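Local coordinates for metallo-beta-lactamase domain-containing protein (Enterococcus faecalis, PDB 2AZ4) that is of unconfirmed function but binds two zinc ions in a metallo-beta-lactamase fold and may act as an RNA-binding exonuclease, at residues R254-R267 with L339-Q351. Sequence-based numbering, arbitrary orientation.
Sequences RQITFNGYPANVER and LQEGSLYIHSDAQ
Leu339 lays CD2 against CG2 of Thr257, while the next backbone amide, Gln340 N, gives Gln255 OE1 a nearly straight hydrogen bond of 2.8 Å. The extended Gln255 chain, with CG anti to the backbone N (chi1 179°), carries its amide to the type II turn of residues 340-343; there it crosses the Gln340 side chain, the amide planes 37° apart and unbonded to each other, and Gln340 NE2 bonds to Leu322 O. Gly342, at backbone angles that call for glycine, turns its carbonyl to Arg254: NE (2.7 Å) and NH2 (3.0 Å) grip that one oxygen side-on, near the guanidinium plane, and Leu344 CB lies over one guanidinium face, toward its rim. Ser343 OG bonds back to Gln340 O and, through a water, reaches Thr257 OG1 and Leu344 O. From Leu344 on the strands run parallel, 14° apart, tied by five backbone bonds from Leu344 N to Gln255 O through Ser348 N to Asn259 O. On one face, Ile346 CD1 meets Ile256 CG2 at 3.7 Å, branched residues filling a buried layer. On the other, Tyr345 presents its ring edge to Thr257 OG1, and its hydroxyl shares a water with Asn259 ND2; Asn259 OD1 is held by Gln331. Near the strand's C-terminal end, Ser348 OG, also bonded to Leu377 O, takes a weak bond from Arg267 NH1. Asp349 OD2 receives the same nitrogen at 2.7 Å on its anti lone pair, a salt bridge; OD2 also accepts from Cys379 N, and Arg267 NE makes a second salt bridge to Glu237. Ala350 is small enough to sit against Asn259 and Gly260, and Gln351 OE1 shares a water with OH of Tyr261, whose side chain lies close to that of zinc ligand His94. These neighbouring strands of a six-stranded parallel sheet are thus clamped by arginine at both ends, with the buried charge of Arg267 probably balanced by two acids where the sheet approaches the zinc site.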
loop_
_atom_site.group_PDB
_atom_site.type_symbol
_atom_site.label_atom_id
_atom_site.label_comp_id
_atom_site.label_asym_id
_atom_site.label_seq_id
_atom_site.Cartn_x
_atom_site.Cartn_y
_atom_site.Cartn_z
ATOM N N ARG A 254 -27.967 0.262 -19.496
ATOM C CA ARG A 254 -27.256 -0.907 -19.055
ATOM C C ARG A 254 -26.827 -0.703 -17.589
ATOM O O ARG A 254 -26.369 0.377 -17.191
ATOM C CB ARG A 254 -26.020 -1.130 -19.938
ATOM C CG ARG A 254 -25.308 -2.481 -19.739
ATOM C CD ARG A 254 -24.161 -2.645 -20.714
ATOM N NE ARG A 254 -23.716 -4.036 -20.774
ATOM C CZ ARG A 254 -22.657 -4.485 -21.442
ATOM N NH1 ARG A 254 -21.885 -3.671 -22.147
ATOM N NH2 ARG A 254 -22.382 -5.773 -21.407
ATOM N N GLN A 255 -26.983 -1.737 -16.790
ATOM C CA GLN A 255 -26.414 -1.704 -15.459
ATOM C C GLN A 255 -24.902 -1.637 -15.586
ATOM O O GLN A 255 -24.302 -2.407 -16.343
ATOM C CB GLN A 255 -26.836 -2.922 -14.643
ATOM C CG GLN A 255 -26.241 -2.940 -13.242
ATOM C CD GLN A 255 -26.879 -4.022 -12.376
ATOM O OE1 GLN A 255 -26.618 -5.187 -12.566
ATOM N NE2 GLN A 255 -27.700 -3.622 -11.418
ATOM N N ILE A 256 -24.297 -0.679 -14.888
ATOM C CA ILE A 256 -22.824 -0.611 -14.803
ATOM C C ILE A 256 -22.380 -0.523 -13.348
ATOM O O ILE A 256 -22.851 0.332 -12.607
ATOM C CB ILE A 256 -22.236 0.597 -15.553
ATOM C CG1 ILE A 256 -22.817 0.684 -16.979
ATOM C CG2 ILE A 256 -20.684 0.489 -15.574
ATOM C CD1 ILE A 256 -22.386 1.935 -17.737
ATOM N N THR A 257 -21.447 -1.390 -12.971
ATOM C CA THR A 257 -20.930 -1.436 -11.610
ATOM C C THR A 257 -19.416 -1.532 -11.665
ATOM O O THR A 257 -18.848 -1.822 -12.719
ATOM C CB THR A 257 -21.519 -2.632 -10.812
ATOM O OG1 THR A 257 -21.196 -3.848 -11.477
ATOM C CG2 THR A 257 -23.035 -2.524 -10.715
ATOM N N PHE A 258 -18.759 -1.302 -10.539
ATOM C CA PHE A 258 -17.316 -1.349 -10.514
ATOM C C PHE A 258 -16.856 -1.678 -9.109
ATOM O O PHE A 258 -17.664 -1.722 -8.180
ATOM C CB PHE A 258 -16.737 0.006 -10.965
ATOM C CG PHE A 258 -16.785 1.073 -9.898
ATOM C CD1 PHE A 258 -15.629 1.456 -9.239
ATOM C CD2 PHE A 258 -17.994 1.668 -9.535
ATOM C CE1 PHE A 258 -15.670 2.431 -8.237
ATOM C CE2 PHE A 258 -18.048 2.646 -8.528
ATOM C CZ PHE A 258 -16.889 3.027 -7.892
ATOM N N ASN A 259 -15.556 -1.884 -8.952
ATOM C CA ASN A 259 -14.950 -1.915 -7.626
ATOM C C ASN A 259 -13.493 -1.524 -7.735
ATOM O O ASN A 259 -12.895 -1.632 -8.813
ATOM C CB ASN A 259 -15.143 -3.269 -6.946
ATOM C CG ASN A 259 -14.890 -3.220 -5.413
ATOM O OD1 ASN A 259 -14.855 -2.161 -4.796
ATOM N ND2 ASN A 259 -14.718 -4.375 -4.823
ATOM N N GLY A 260 -12.930 -1.037 -6.632
ATOM C CA GLY A 260 -11.534 -0.658 -6.608
ATOM C C GLY A 260 -10.991 -1.050 -5.252
ATOM O O GLY A 260 -11.697 -1.647 -4.436
ATOM N N TYR A 261 -9.740 -0.719 -5.000
ATOM C CA TYR A 261 -9.142 -1.085 -3.727
ATOM C C TYR A 261 -9.229 0.138 -2.824
ATOM O O TYR A 261 -8.875 1.203 -3.257
ATOM C CB TYR A 261 -7.704 -1.574 -3.917
ATOM C CG TYR A 261 -7.178 -2.157 -2.640
ATOM C CD1 TYR A 261 -7.601 -3.423 -2.212
ATOM C CD2 TYR A 261 -6.326 -1.422 -1.818
ATOM C CE1 TYR A 261 -7.161 -3.960 -0.990
ATOM C CE2 TYR A 261 -5.874 -1.939 -0.607
ATOM C CZ TYR A 261 -6.294 -3.213 -0.205
ATOM O OH TYR A 261 -5.854 -3.746 0.992
ATOM N N PRO A 262 -9.719 -0.001 -1.575
ATOM C CA PRO A 262 -10.070 1.198 -0.778
ATOM C C PRO A 262 -8.937 2.179 -0.426
ATOM O O PRO A 262 -9.195 3.368 -0.207
ATOM C CB PRO A 262 -10.673 0.610 0.518
ATOM C CG PRO A 262 -11.004 -0.796 0.203
ATOM C CD PRO A 262 -9.971 -1.239 -0.807
ATOM N N ALA A 263 -7.704 1.696 -0.360
ATOM C CA ALA A 263 -6.566 2.590 -0.125
ATOM C C ALA A 263 -6.344 3.603 -1.265
ATOM O O ALA A 263 -5.723 4.645 -1.051
ATOM C CB ALA A 263 -5.283 1.788 0.175
ATOM N N ASN A 264 -6.858 3.307 -2.461
ATOM C CA ASN A 264 -6.775 4.268 -3.582
ATOM C C ASN A 264 -7.919 5.270 -3.568
ATOM O O ASN A 264 -8.757 5.317 -4.483
ATOM C CB ASN A 264 -6.699 3.558 -4.945
ATOM C CG ASN A 264 -6.053 4.421 -5.998
ATOM O OD1 ASN A 264 -6.008 5.652 -5.873
ATOM N ND2 ASN A 264 -5.539 3.786 -7.051
ATOM N N VAL A 265 -7.936 6.106 -2.533
ATOM C CA VAL A 265 -9.072 6.989 -2.280
ATOM C C VAL A 265 -9.214 8.016 -3.402
ATOM O O VAL A 265 -10.320 8.376 -3.782
ATOM C CB VAL A 265 -8.953 7.701 -0.929
ATOM C CG1 VAL A 265 -10.301 8.252 -0.528
ATOM C CG2 VAL A 265 -8.521 6.720 0.166
ATOM N N GLU A 266 -8.085 8.468 -3.942
ATOM C CA GLU A 266 -8.117 9.470 -5.009
ATOM C C GLU A 266 -8.706 8.964 -6.308
ATOM O O GLU A 266 -9.271 9.752 -7.059
ATOM C CB GLU A 266 -6.726 10.035 -5.273
ATOM C CG GLU A 266 -6.334 11.176 -4.368
ATOM C CD GLU A 266 -5.156 11.956 -4.943
ATOM O OE1 GLU A 266 -5.377 12.813 -5.833
ATOM O OE2 GLU A 266 -4.017 11.676 -4.533
ATOM N N ARG A 267 -8.536 7.677 -6.609
ATOM C CA ARG A 267 -9.200 7.112 -7.776
ATOM C C ARG A 267 -10.720 7.188 -7.583
ATOM O O ARG A 267 -11.435 7.606 -8.488
ATOM C CB ARG A 267 -8.755 5.671 -8.070
ATOM C CG ARG A 267 -9.452 5.066 -9.294
ATOM C CD ARG A 267 -8.974 3.646 -9.664
ATOM N NE ARG A 267 -7.533 3.590 -9.921
ATOM C CZ ARG A 267 -6.857 2.461 -10.144
ATOM N NH1 ARG A 267 -7.503 1.300 -10.176
ATOM N NH2 ARG A 267 -5.535 2.489 -10.330
ATOM N N LEU A 339 -26.594 -9.200 -9.847
ATOM C CA LEU A 339 -26.377 -8.244 -10.931
ATOM C C LEU A 339 -27.164 -8.719 -12.119
ATOM O O LEU A 339 -27.433 -9.907 -12.256
ATOM C CB LEU A 339 -24.884 -8.158 -11.294
ATOM C CG LEU A 339 -23.895 -7.556 -10.283
ATOM C CD1 LEU A 339 -22.477 -7.626 -10.816
ATOM C CD2 LEU A 339 -24.262 -6.116 -9.929
ATOM N N GLN A 340 -27.512 -7.795 -12.996
ATOM C CA GLN A 340 -28.315 -8.143 -14.137
ATOM C C GLN A 340 -27.508 -8.868 -15.206
ATOM O O GLN A 340 -26.337 -8.556 -15.447
ATOM C CB GLN A 340 -28.939 -6.894 -14.730
ATOM C CG GLN A 340 -29.744 -6.100 -13.739
ATOM C CD GLN A 340 -30.096 -4.738 -14.273
ATOM O OE1 GLN A 340 -30.066 -4.499 -15.484
ATOM N NE2 GLN A 340 -30.437 -3.835 -13.376
ATOM N N GLU A 341 -28.163 -9.846 -15.833
ATOM C CA GLU A 341 -27.662 -10.481 -17.039
ATOM C C GLU A 341 -27.445 -9.431 -18.126
ATOM O O GLU A 341 -28.318 -8.575 -18.385
ATOM C CB GLU A 341 -28.651 -11.569 -17.496
ATOM C CG GLU A 341 -28.211 -12.386 -18.683
ATOM C CD GLU A 341 -28.827 -13.790 -18.697
ATOM O OE1 GLU A 341 -29.256 -14.286 -17.610
ATOM O OE2 GLU A 341 -28.869 -14.402 -19.800
ATOM N N GLY A 342 -26.270 -9.491 -18.749
ATOM C CA GLY A 342 -25.907 -8.554 -19.802
ATOM C C GLY A 342 -25.312 -7.244 -19.303
ATOM O O GLY A 342 -25.028 -6.333 -20.100
ATOM N N SER A 343 -25.137 -7.120 -17.991
ATOM C CA SER A 343 -24.606 -5.868 -17.442
ATOM C C SER A 343 -23.064 -5.777 -17.588
ATOM O O SER A 343 -22.404 -6.713 -18.071
ATOM C CB SER A 343 -25.063 -5.686 -15.993
ATOM O OG SER A 343 -24.428 -6.625 -15.150
ATOM N N LEU A 344 -22.506 -4.637 -17.176
ATOM C CA LEU A 344 -21.080 -4.367 -17.310
ATOM C C LEU A 344 -20.482 -4.209 -15.924
ATOM O O LEU A 344 -21.022 -3.491 -15.105
ATOM C CB LEU A 344 -20.863 -3.091 -18.126
ATOM C CG LEU A 344 -19.427 -2.591 -18.390
ATOM C CD1 LEU A 344 -18.587 -3.641 -19.129
ATOM C CD2 LEU A 344 -19.475 -1.230 -19.153
ATOM N N TYR A 345 -19.390 -4.910 -15.664
ATOM C CA TYR A 345 -18.662 -4.763 -14.403
ATOM C C TYR A 345 -17.215 -4.367 -14.697
ATOM O O TYR A 345 -16.523 -5.017 -15.465
ATOM C CB TYR A 345 -18.725 -6.049 -13.568
ATOM C CG TYR A 345 -17.739 -6.051 -12.411
ATOM C CD1 TYR A 345 -17.931 -5.216 -11.303
ATOM C CD2 TYR A 345 -16.602 -6.855 -12.437
ATOM C CE1 TYR A 345 -17.013 -5.204 -10.242
ATOM C CE2 TYR A 345 -15.685 -6.844 -11.374
ATOM C CZ TYR A 345 -15.902 -6.013 -10.296
ATOM O OH TYR A 345 -14.999 -5.986 -9.256
ATOM N N ILE A 346 -16.768 -3.297 -14.056
ATOM C CA ILE A 346 -15.437 -2.758 -14.281
ATOM C C ILE A 346 -14.591 -3.061 -13.062
ATOM O O ILE A 346 -14.859 -2.574 -11.968
ATOM C CB ILE A 346 -15.483 -1.250 -14.566
ATOM C CG1 ILE A 346 -16.307 -0.989 -15.838
ATOM C CG2 ILE A 346 -14.061 -0.692 -14.694
ATOM C CD1 ILE A 346 -16.951 0.408 -15.844
ATOM N N HIS A 347 -13.595 -3.912 -13.271
ATOM C CA HIS A 347 -12.721 -4.374 -12.210
ATOM C C HIS A 347 -11.467 -3.506 -12.203
ATOM O O HIS A 347 -10.618 -3.631 -13.082
ATOM C CB HIS A 347 -12.366 -5.840 -12.462
ATOM C CG HIS A 347 -11.916 -6.565 -11.237
ATOM N ND1 HIS A 347 -10.685 -7.174 -11.141
ATOM C CD2 HIS A 347 -12.518 -6.743 -10.041
ATOM C CE1 HIS A 347 -10.563 -7.734 -9.950
ATOM N NE2 HIS A 347 -11.659 -7.478 -9.260
ATOM N N SER A 348 -11.355 -2.618 -11.220
ATOM C CA SER A 348 -10.296 -1.607 -11.232
ATOM C C SER A 348 -9.380 -1.760 -10.028
ATOM O O SER A 348 -9.489 -1.028 -9.021
ATOM C CB SER A 348 -10.896 -0.203 -11.278
ATOM O OG SER A 348 -9.885 0.750 -11.522
ATOM N N ASP A 349 -8.472 -2.727 -10.143
ATOM C CA ASP A 349 -7.529 -3.075 -9.082
ATOM C C ASP A 349 -8.152 -3.529 -7.769
ATOM O O ASP A 349 -7.513 -3.484 -6.710
ATOM C CB ASP A 349 -6.516 -1.950 -8.878
ATOM C CG ASP A 349 -5.634 -1.754 -10.104
ATOM O OD1 ASP A 349 -4.926 -2.707 -10.471
ATOM O OD2 ASP A 349 -5.685 -0.678 -10.714
ATOM N N ALA A 350 -9.411 -3.966 -7.832
ATOM C CA ALA A 350 -10.029 -4.611 -6.673
ATOM C C ALA A 350 -9.584 -6.080 -6.623
ATOM O O ALA A 350 -9.089 -6.624 -7.618
ATOM C CB ALA A 350 -11.542 -4.513 -6.742
ATOM N N GLN A 351 -9.776 -6.708 -5.463
ATOM C CA GLN A 351 -9.606 -8.163 -5.305
ATOM C C GLN A 351 -10.791 -8.951 -5.886
ATOM O O GLN A 351 -11.888 -8.434 -5.913
ATOM C CB GLN A 351 -9.399 -8.505 -3.830
ATOM C CG GLN A 351 -8.223 -7.756 -3.233
ATOM C CD GLN A 351 -7.829 -8.279 -1.878
ATOM O OE1 GLN A 351 -8.439 -7.926 -0.869
ATOM N NE2 GLN A 351 -6.805 -9.138 -1.844
HETATM O O HOH W 1 -28.167 -4.247 -17.584
HETATM O O HOH W 2 -22.927 -4.792 -13.443
HETATM O O HOH W 3 -15.535 -6.489 -6.737
HETATM O O HOH W 4 -8.508 0.775 -6.976
HETATM O O HOH W 5 -6.867 -6.436 1.475
#